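Local coordinates for MGS-M4 (Unidentified, PDB 4Q3M), which probably catalyses the NAD(P)H-dependent reduction of carbonyl compounds, as other aldo-keto reductases do, although its substrate is not known, at residues I215-L220 against I225-K230; T211-A216 against P234-Q239. All blocks are in the same frame, centred on the assembly; numbering follows the deposited sequence.

Contact 1. Residues I215-L220 against I225-K230; sequences IAIRWL and IVVIPK. With SO4 (sulfate ion), chain G.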
ATOM      1  N   ILE A 215     -11.611 -20.596   9.700  1.00 53.10           N
ATOM      2  CA  ILE A 215     -10.932 -20.925   8.458  1.00 49.82           C
ATOM      3  C   ILE A 215      -9.808 -19.950   8.136  1.00 47.48           C
ATOM      4  O   ILE A 215      -8.662 -20.357   7.936  1.00 49.84           O
ATOM      5  CB  ILE A 215     -11.922 -20.942   7.287  1.00 50.71           C
ATOM      6  CG1 ILE A 215     -12.845 -22.162   7.389  1.00 53.55           C
ATOM      7  CG2 ILE A 215     -11.180 -20.865   5.960  1.00 49.29           C
ATOM      8  CD1 ILE A 215     -12.153 -23.425   7.876  1.00 53.80           C
ATOM      9  N   ALA A 216     -10.149 -18.665   8.080  1.00 46.23           N
ATOM     10  CA  ALA A 216      -9.192 -17.617   7.745  1.00 44.13           C
ATOM     11  C   ALA A 216      -8.008 -17.639   8.701  1.00 45.29           C
ATOM     12  O   ALA A 216      -6.874 -17.362   8.312  1.00 51.26           O
ATOM     13  CB  ALA A 216      -9.868 -16.256   7.768  1.00 45.13           C
ATOM     14  N   ILE A 217      -8.288 -17.981   9.954  1.00 41.54           N
ATOM     15  CA  ILE A 217      -7.252 -18.097  10.968  1.00 40.74           C
ATOM     16  C   ILE A 217      -6.342 -19.287  10.677  1.00 41.56           C
ATOM     17  O   ILE A 217      -5.120 -19.154  10.685  1.00 38.05           O
ATOM     18  CB  ILE A 217      -7.864 -18.239  12.372  1.00 38.50           C
ATOM     19  CG1 ILE A 217      -8.653 -16.978  12.728  1.00 37.24           C
ATOM     20  CG2 ILE A 217      -6.782 -18.494  13.407  1.00 34.74           C
ATOM     21  CD1 ILE A 217      -9.467 -17.102  13.990  1.00 44.23           C
ATOM     22  N   ARG A 218      -6.945 -20.442  10.407  1.00 44.62           N
ATOM     23  CA  ARG A 218      -6.191 -21.660  10.113  1.00 45.80           C
ATOM     24  C   ARG A 218      -5.318 -21.501   8.877  1.00 48.24           C
ATOM     25  O   ARG A 218      -4.191 -21.991   8.834  1.00 47.92           O
ATOM     26  CB  ARG A 218      -7.135 -22.847   9.922  1.00 48.82           C
ATOM     27  CG  ARG A 218      -6.416 -24.161   9.658  1.00 48.91           C
ATOM     28  CD  ARG A 218      -5.481 -24.513  10.805  1.00 50.64           C
ATOM     29  NE  ARG A 218      -4.542 -25.570  10.445  1.00 55.21           N
ATOM     30  CZ  ARG A 218      -3.616 -26.058  11.265  1.00 56.80           C
ATOM     31  NH1 ARG A 218      -3.508 -25.587  12.499  1.00 57.07           N
ATOM     32  NH2 ARG A 218      -2.802 -27.019  10.852  1.00 57.65           N
ATOM     33  N   TRP A 219      -5.852 -20.818   7.870  1.00 49.88           N
ATOM     34  CA  TRP A 219      -5.128 -20.573   6.630  1.00 47.73           C
ATOM     35  C   TRP A 219      -3.821 -19.831   6.896  1.00 45.71           C
ATOM     36  O   TRP A 219      -2.793 -20.124   6.284  1.00 46.24           O
ATOM     37  CB  TRP A 219      -6.009 -19.789   5.657  1.00 45.99           C
ATOM     38  CG  TRP A 219      -5.276 -19.213   4.490  1.00 41.56           C
ATOM     39  CD1 TRP A 219      -4.777 -19.892   3.419  1.00 45.20           C
ATOM     40  CD2 TRP A 219      -4.978 -17.831   4.266  1.00 39.05           C
ATOM     41  NE1 TRP A 219      -4.175 -19.019   2.545  1.00 46.27           N
ATOM     42  CE2 TRP A 219      -4.287 -17.747   3.042  1.00 40.60           C
ATOM     43  CE3 TRP A 219      -5.225 -16.658   4.985  1.00 36.04           C
ATOM     44  CZ2 TRP A 219      -3.839 -16.537   2.520  1.00 39.34           C
ATOM     45  CZ3 TRP A 219      -4.781 -15.458   4.465  1.00 38.60           C
ATOM     46  CH2 TRP A 219      -4.095 -15.406   3.246  1.00 39.93           C
ATOM     47  N   LEU A 220      -3.864 -18.879   7.823  1.00 41.96           N
ATOM     48  CA  LEU A 220      -2.664 -18.168   8.245  1.00 42.84           C
ATOM     49  C   LEU A 220      -1.734 -19.093   9.024  1.00 41.52           C
ATOM     50  O   LEU A 220      -0.512 -19.027   8.875  1.00 40.26           O
ATOM     51  CB  LEU A 220      -3.031 -16.949   9.092  1.00 44.91           C
ATOM     52  CG  LEU A 220      -3.690 -15.792   8.338  1.00 47.27           C
ATOM     53  CD1 LEU A 220      -4.212 -14.751   9.309  1.00 47.70           C
ATOM     54  CD2 LEU A 220      -2.706 -15.166   7.360  1.00 46.79           C
ATOM     55  N   ILE A 225       2.223 -18.254   9.726  1.00 42.70           N
ATOM     56  CA  ILE A 225       2.107 -16.842  10.071  1.00 43.32           C
ATOM     57  C   ILE A 225       1.419 -16.668  11.421  1.00 48.10           C
ATOM     58  O   ILE A 225       0.359 -17.245  11.664  1.00 44.72           O
ATOM     59  CB  ILE A 225       1.322 -16.061   8.996  1.00 40.69           C
ATOM     60  CG1 ILE A 225       2.090 -16.051   7.673  1.00 41.38           C
ATOM     61  CG2 ILE A 225       1.043 -14.637   9.459  1.00 33.42           C
ATOM     62  CD1 ILE A 225       1.396 -15.274   6.572  1.00 38.58           C
ATOM     63  N   VAL A 226       2.030 -15.876  12.299  1.00 47.20           N
ATOM     64  CA  VAL A 226       1.432 -15.573  13.593  1.00 43.69           C
ATOM     65  C   VAL A 226       0.165 -14.745  13.403  1.00 39.81           C
ATOM     66  O   VAL A 226       0.177 -13.730  12.705  1.00 37.27           O
ATOM     67  CB  VAL A 226       2.413 -14.818  14.510  1.00 41.88           C
ATOM     68  CG1 VAL A 226       1.751 -14.493  15.842  1.00 47.04           C
ATOM     69  CG2 VAL A 226       3.676 -15.636  14.723  1.00 42.15           C
ATOM     70  N   VAL A 227      -0.927 -15.184  14.020  1.00 41.57           N
ATOM     71  CA  VAL A 227      -2.221 -14.537  13.839  1.00 46.28           C
ATOM     72  C   VAL A 227      -2.798 -14.049  15.171  1.00 51.19           C
ATOM     73  O   VAL A 227      -2.731 -14.747  16.183  1.00 53.12           O
ATOM     74  CB  VAL A 227      -3.222 -15.495  13.149  1.00 49.13           C
ATOM     75  CG1 VAL A 227      -3.310 -16.811  13.902  1.00 53.59           C
ATOM     76  CG2 VAL A 227      -4.591 -14.854  13.021  1.00 49.08           C
ATOM     77  N   ILE A 228      -3.352 -12.840  15.165  1.00 50.05           N
ATOM     78  CA  ILE A 228      -3.914 -12.248  16.375  1.00 47.84           C
ATOM     79  C   ILE A 228      -5.290 -11.623  16.139  1.00 42.22           C
ATOM     80  O   ILE A 228      -5.412 -10.406  16.008  1.00 42.56           O
ATOM     81  CB  ILE A 228      -2.969 -11.178  16.959  1.00 49.16           C
ATOM     82  CG1 ILE A 228      -2.338 -10.353  15.835  1.00 46.57           C
ATOM     83  CG2 ILE A 228      -1.880 -11.830  17.793  1.00 53.10           C
ATOM     84  CD1 ILE A 228      -1.578  -9.141  16.318  1.00 49.63           C
ATOM     85  N   PRO A 229      -6.339 -12.459  16.090  1.00 43.13           N
ATOM     86  CA  PRO A 229      -7.700 -11.947  15.898  1.00 48.36           C
ATOM     87  C   PRO A 229      -8.207 -11.157  17.103  1.00 56.46           C
ATOM     88  O   PRO A 229      -8.079 -11.610  18.241  1.00 59.55           O
ATOM     89  CB  PRO A 229      -8.529 -13.218  15.688  1.00 45.42           C
ATOM     90  CG  PRO A 229      -7.748 -14.294  16.360  1.00 45.24           C
ATOM     91  CD  PRO A 229      -6.305 -13.930  16.169  1.00 40.61           C
ATOM     92  N   LYS A 230      -8.775  -9.982  16.845  1.00 56.27           N
ATOM     93  CA  LYS A 230      -9.301  -9.129  17.905  1.00 62.12           C
ATOM     94  C   LYS A 230     -10.765  -9.448  18.190  1.00 65.41           C
ATOM     95  O   LYS A 230     -11.544  -9.685  17.266  1.00 65.03           O
ATOM     96  CB  LYS A 230      -9.153  -7.653  17.526  1.00 65.59           C
ATOM     97  CG  LYS A 230      -7.761  -7.262  17.059  1.00 68.68           C
ATOM     98  CD  LYS A 230      -7.727  -5.822  16.570  1.00 72.67           C
ATOM     99  CE  LYS A 230      -6.384  -5.480  15.943  1.00 74.10           C
ATOM    100  NZ  LYS A 230      -5.274  -5.527  16.934  1.00 76.74           N
TER
HETATM  101  S   SO4 G 301      -9.863  -8.754  13.316  1.00 60.52           S
HETATM  102  O1  SO4 G 301     -11.183  -8.351  13.789  1.00 60.98           O
HETATM  103  O2  SO4 G 301      -8.866  -7.792  13.774  1.00 62.59           O
HETATM  104  O3  SO4 G 301      -9.541 -10.075  13.847  1.00 65.74           O
HETATM  105  O4  SO4 G 301      -9.864  -8.800  11.856  1.00 53.10           O

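Contact 2. Residues T211-A216 against P234-Q239; sequences TIPQIA and PERIVQ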
ATOM      1  N   THR A 211     -16.357 -22.524  11.244  1.00 63.52           N
ATOM      2  CA  THR A 211     -16.892 -21.225  10.869  1.00 60.57           C
ATOM      3  C   THR A 211     -15.918 -20.545   9.917  1.00 55.80           C
ATOM      4  O   THR A 211     -14.746 -20.915   9.855  1.00 57.62           O
ATOM      5  CB  THR A 211     -17.137 -20.325  12.096  1.00 59.56           C
ATOM      6  OG1 THR A 211     -15.882 -19.912  12.649  1.00 58.05           O
ATOM      7  CG2 THR A 211     -17.937 -21.070  13.154  1.00 57.23           C
ATOM      8  N   ILE A 212     -16.406 -19.561   9.172  1.00 53.77           N
ATOM      9  CA  ILE A 212     -15.565 -18.813   8.242  1.00 53.03           C
ATOM     10  C   ILE A 212     -14.350 -18.150   8.922  1.00 49.75           C
ATOM     11  O   ILE A 212     -13.242 -18.223   8.390  1.00 49.01           O
ATOM     12  CB  ILE A 212     -16.388 -17.742   7.482  1.00 53.79           C
ATOM     13  CG1 ILE A 212     -17.331 -18.415   6.482  1.00 56.55           C
ATOM     14  CG2 ILE A 212     -15.475 -16.763   6.762  1.00 52.50           C
ATOM     15  CD1 ILE A 212     -18.081 -17.445   5.599  1.00 55.52           C
ATOM     16  N   PRO A 213     -14.541 -17.511  10.098  1.00 47.14           N
ATOM     17  CA  PRO A 213     -13.346 -16.964  10.757  1.00 48.43           C
ATOM     18  C   PRO A 213     -12.306 -18.024  11.122  1.00 49.59           C
ATOM     19  O   PRO A 213     -11.119 -17.814  10.870  1.00 44.08           O
ATOM     20  CB  PRO A 213     -13.912 -16.313  12.022  1.00 40.63           C
ATOM     21  CG  PRO A 213     -15.308 -15.975  11.672  1.00 47.53           C
ATOM     22  CD  PRO A 213     -15.772 -17.095  10.794  1.00 48.91           C
ATOM     23  N   GLN A 214     -12.752 -19.137  11.703  1.00 51.14           N
ATOM     24  CA  GLN A 214     -11.864 -20.241  12.071  1.00 50.78           C
ATOM     25  C   GLN A 214     -11.020 -20.691  10.885  1.00 51.49           C
ATOM     26  O   GLN A 214      -9.873 -21.111  11.040  1.00 49.46           O
ATOM     27  CB  GLN A 214     -12.672 -21.425  12.604  1.00 53.22           C
ATOM     28  CG  GLN A 214     -13.259 -21.214  13.985  1.00 56.36           C
ATOM     29  CD  GLN A 214     -14.093 -22.393  14.445  1.00 62.58           C
ATOM     30  OE1 GLN A 214     -14.813 -23.005  13.655  1.00 65.61           O
ATOM     31  NE2 GLN A 214     -13.996 -22.722  15.728  1.00 62.34           N
ATOM     32  N   ILE A 215     -11.611 -20.596   9.700  1.00 53.10           N
ATOM     33  CA  ILE A 215     -10.932 -20.925   8.458  1.00 49.82           C
ATOM     34  C   ILE A 215      -9.808 -19.950   8.136  1.00 47.48           C
ATOM     35  O   ILE A 215      -8.662 -20.357   7.936  1.00 49.84           O
ATOM     36  CB  ILE A 215     -11.922 -20.942   7.287  1.00 50.71           C
ATOM     37  CG1 ILE A 215     -12.845 -22.162   7.389  1.00 53.55           C
ATOM     38  CG2 ILE A 215     -11.180 -20.865   5.960  1.00 49.29           C
ATOM     39  CD1 ILE A 215     -12.153 -23.425   7.876  1.00 53.80           C
ATOM     40  N   ALA A 216     -10.149 -18.665   8.080  1.00 46.23           N
ATOM     41  CA  ALA A 216      -9.192 -17.617   7.745  1.00 44.13           C
ATOM     42  C   ALA A 216      -8.008 -17.639   8.701  1.00 45.29           C
ATOM     43  O   ALA A 216      -6.874 -17.362   8.312  1.00 51.26           O
ATOM     44  CB  ALA A 216      -9.868 -16.256   7.768  1.00 45.13           C
ATOM     45  N   PRO A 234     -16.671 -13.263  24.284  1.00 90.49           N
ATOM     46  CA  PRO A 234     -16.110 -14.499  24.845  1.00 90.85           C
ATOM     47  C   PRO A 234     -16.309 -15.735  23.969  1.00 88.00           C
ATOM     48  O   PRO A 234     -15.388 -16.543  23.848  1.00 86.47           O
ATOM     49  CB  PRO A 234     -16.868 -14.651  26.165  1.00 97.33           C
ATOM     50  CG  PRO A 234     -17.184 -13.258  26.562  1.00 99.94           C
ATOM     51  CD  PRO A 234     -17.472 -12.528  25.280  1.00 96.06           C
ATOM     52  N   GLU A 235     -17.487 -15.875  23.370  1.00 90.32           N
ATOM     53  CA  GLU A 235     -17.777 -17.029  22.526  1.00 89.06           C
ATOM     54  C   GLU A 235     -16.862 -17.086  21.308  1.00 80.57           C
ATOM     55  O   GLU A 235     -16.237 -18.112  21.040  1.00 75.61           O
ATOM     56  CB  GLU A 235     -19.237 -17.015  22.070  1.00 93.44           C
ATOM     57  CG  GLU A 235     -19.511 -17.930  20.887  1.00 92.60           C
ATOM     58  CD  GLU A 235     -20.868 -18.600  20.962  1.00 99.00           C
ATOM     59  OE1 GLU A 235     -21.863 -17.902  21.249  1.00103.80           O
ATOM     60  OE2 GLU A 235     -20.939 -19.826  20.732  1.00 99.55           O
ATOM     61  N   ARG A 236     -16.786 -15.980  20.573  1.00 80.19           N
ATOM     62  CA  ARG A 236     -15.978 -15.932  19.362  1.00 82.07           C
ATOM     63  C   ARG A 236     -14.491 -16.032  19.685  1.00 81.63           C
ATOM     64  O   ARG A 236     -13.698 -16.471  18.854  1.00 76.80           O
ATOM     65  CB  ARG A 236     -16.264 -14.653  18.572  1.00 85.50           C
ATOM     66  CG  ARG A 236     -16.667 -14.913  17.130  1.00 92.87           C
ATOM     67  CD  ARG A 236     -16.722 -13.633  16.317  1.00 98.35           C
ATOM     68  NE  ARG A 236     -17.010 -13.903  14.912  1.00101.05           N
ATOM     69  CZ  ARG A 236     -16.944 -12.993  13.946  1.00101.94           C
ATOM     70  NH1 ARG A 236     -16.595 -11.745  14.229  1.00102.90           N
ATOM     71  NH2 ARG A 236     -17.222 -13.331  12.694  1.00102.07           N
ATOM     72  N   ILE A 237     -14.120 -15.627  20.896  1.00 82.20           N
ATOM     73  CA  ILE A 237     -12.747 -15.770  21.364  1.00 77.56           C
ATOM     74  C   ILE A 237     -12.376 -17.248  21.451  1.00 73.49           C
ATOM     75  O   ILE A 237     -11.276 -17.649  21.071  1.00 69.41           O
ATOM     76  CB  ILE A 237     -12.543 -15.105  22.740  1.00 79.36           C
ATOM     77  CG1 ILE A 237     -12.838 -13.606  22.657  1.00 77.50           C
ATOM     78  CG2 ILE A 237     -11.127 -15.330  23.239  1.00 79.14           C
ATOM     79  CD1 ILE A 237     -12.750 -12.892  23.988  1.00 81.57           C
ATOM     80  N   VAL A 238     -13.311 -18.054  21.945  1.00 75.61           N
ATOM     81  CA  VAL A 238     -13.116 -19.495  22.042  1.00 73.95           C
ATOM     82  C   VAL A 238     -13.118 -20.133  20.657  1.00 72.36           C
ATOM     83  O   VAL A 238     -12.308 -21.016  20.367  1.00 72.11           O
ATOM     84  CB  VAL A 238     -14.206 -20.153  22.914  1.00 72.27           C
ATOM     85  CG1 VAL A 238     -14.014 -21.661  22.966  1.00 71.51           C
ATOM     86  CG2 VAL A 238     -14.188 -19.563  24.316  1.00 71.36           C
ATOM     87  N   GLN A 239     -14.031 -19.678  19.802  1.00 69.58           N
ATOM     88  CA  GLN A 239     -14.121 -20.177  18.434  1.00 65.51           C
ATOM     89  C   GLN A 239     -12.843 -19.883  17.657  1.00 62.06           C
ATOM     90  O   GLN A 239     -12.315 -20.751  16.963  1.00 59.46           O
ATOM     91  CB  GLN A 239     -15.322 -19.561  17.713  1.00 64.45           C
ATOM     92  CG  GLN A 239     -16.668 -19.963  18.287  1.00 70.41           C
ATOM     93  CD  GLN A 239     -17.830 -19.373  17.510  1.00 72.69           C
ATOM     94  OE1 GLN A 239     -17.637 -18.567  16.600  1.00 71.16           O
ATOM     95  NE2 GLN A 239     -19.044 -19.773  17.868  1.00 74.83           N
TER

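Contact 1. Residues I215-L220 against I225-K230
The backbone of I215-L220 comes closest to I225-K230 at L220, whose CA is 5.3 Å from the CA of I225. Here the N of I225 donates to the O of L220 (3.0 Å, N-H...O angle 156°). From there the strand 226-227 runs along the helix, and every second side chain, I225, V227 and P229, is turned to it. V227 divides its two methyls between two helix residues: CG2 meets L220 CD1 at 3.7 Å, while CG1 meets I217 CG2 at 3.9 Å, I217 and V227 crossing at about a right angle. The other branch of L220, CD2, reaches CD1 of I225 at 4.2 Å. Placed anti to the carbonyl carbon (chi1 -63°), CG1 of I217 carries CD1 on to P229 CG, 4.1 Å away. This is helix-on-strand packing of an alpha/beta barrel, at the last strand of the parallel sheet; P186 covers L220 and V227. K230 N donates to sulfate O3 (3.1 Å), as L187 and S189 do to the same ion. The contact is apolar packing of isoleucine, leucine, valine and a proline ring, all five residues buried, with one backbone hydrogen bond across it, which probably helps hold the link between helix and strand.

Contact 2. Residues T211-A216 against P234-Q239
A capping box formed by T211 and Q214 opens helix 212-222 of this TIM barrel, and the same glutamine joins that helix to helix 234-241, which follows the last barrel strand. Q214 works with both ends of its amide. OE1 accepts from the backbone N of T211 at 2.9 Å, an almost straight bond (168°), while a weak bond returns from Q214 N to T211 OG1. NE2 donates to the backbone O of Q239, 2.9 Å away, with that oxygen only 4° out of the amide plane. The torsions aim it there: CG lies anti to the carbonyl carbon (chi1 -72°), and the chain is extended beyond it. With an alanine at Q214, the T211 N-H and the Q239 carbonyl would probably lose these mates, and a gap would open between the helices. No other hydrogen bond crosses the contact. The CG2 methyl of T211 comes within 4.3 Å of OE1 of Q239, whose side chain lies beside the cap. L196, from helix 192-196, lies against both P213 and R236. The R236 side chain, extended from CG to NE, crosses that of P213 at about a right angle, bringing NH2 to 3.4 Å from P213 CG.

How the contacts relate
Both contacts use helix 212-222, at different points along it: T211-A216 takes its start, I215-L220 its later turns, and the two segments share I215 and A216. The centre of contact 1 lies about 10 Å from the centre of the chain and that of contact 2 about 17 Å. The deeper one joins the helix to strand 226-227 through aliphatic side chains, all buried. Contact 2 sets the same helix beside helix 234-241, the next element after that strand, in a partly buried zone where a glutamine amide makes the one polar bond across and an arginine end rests against a proline. Each has a single hydrogen bond across it, from backbone to backbone in contact 1 and from a side-chain amide in contact 2.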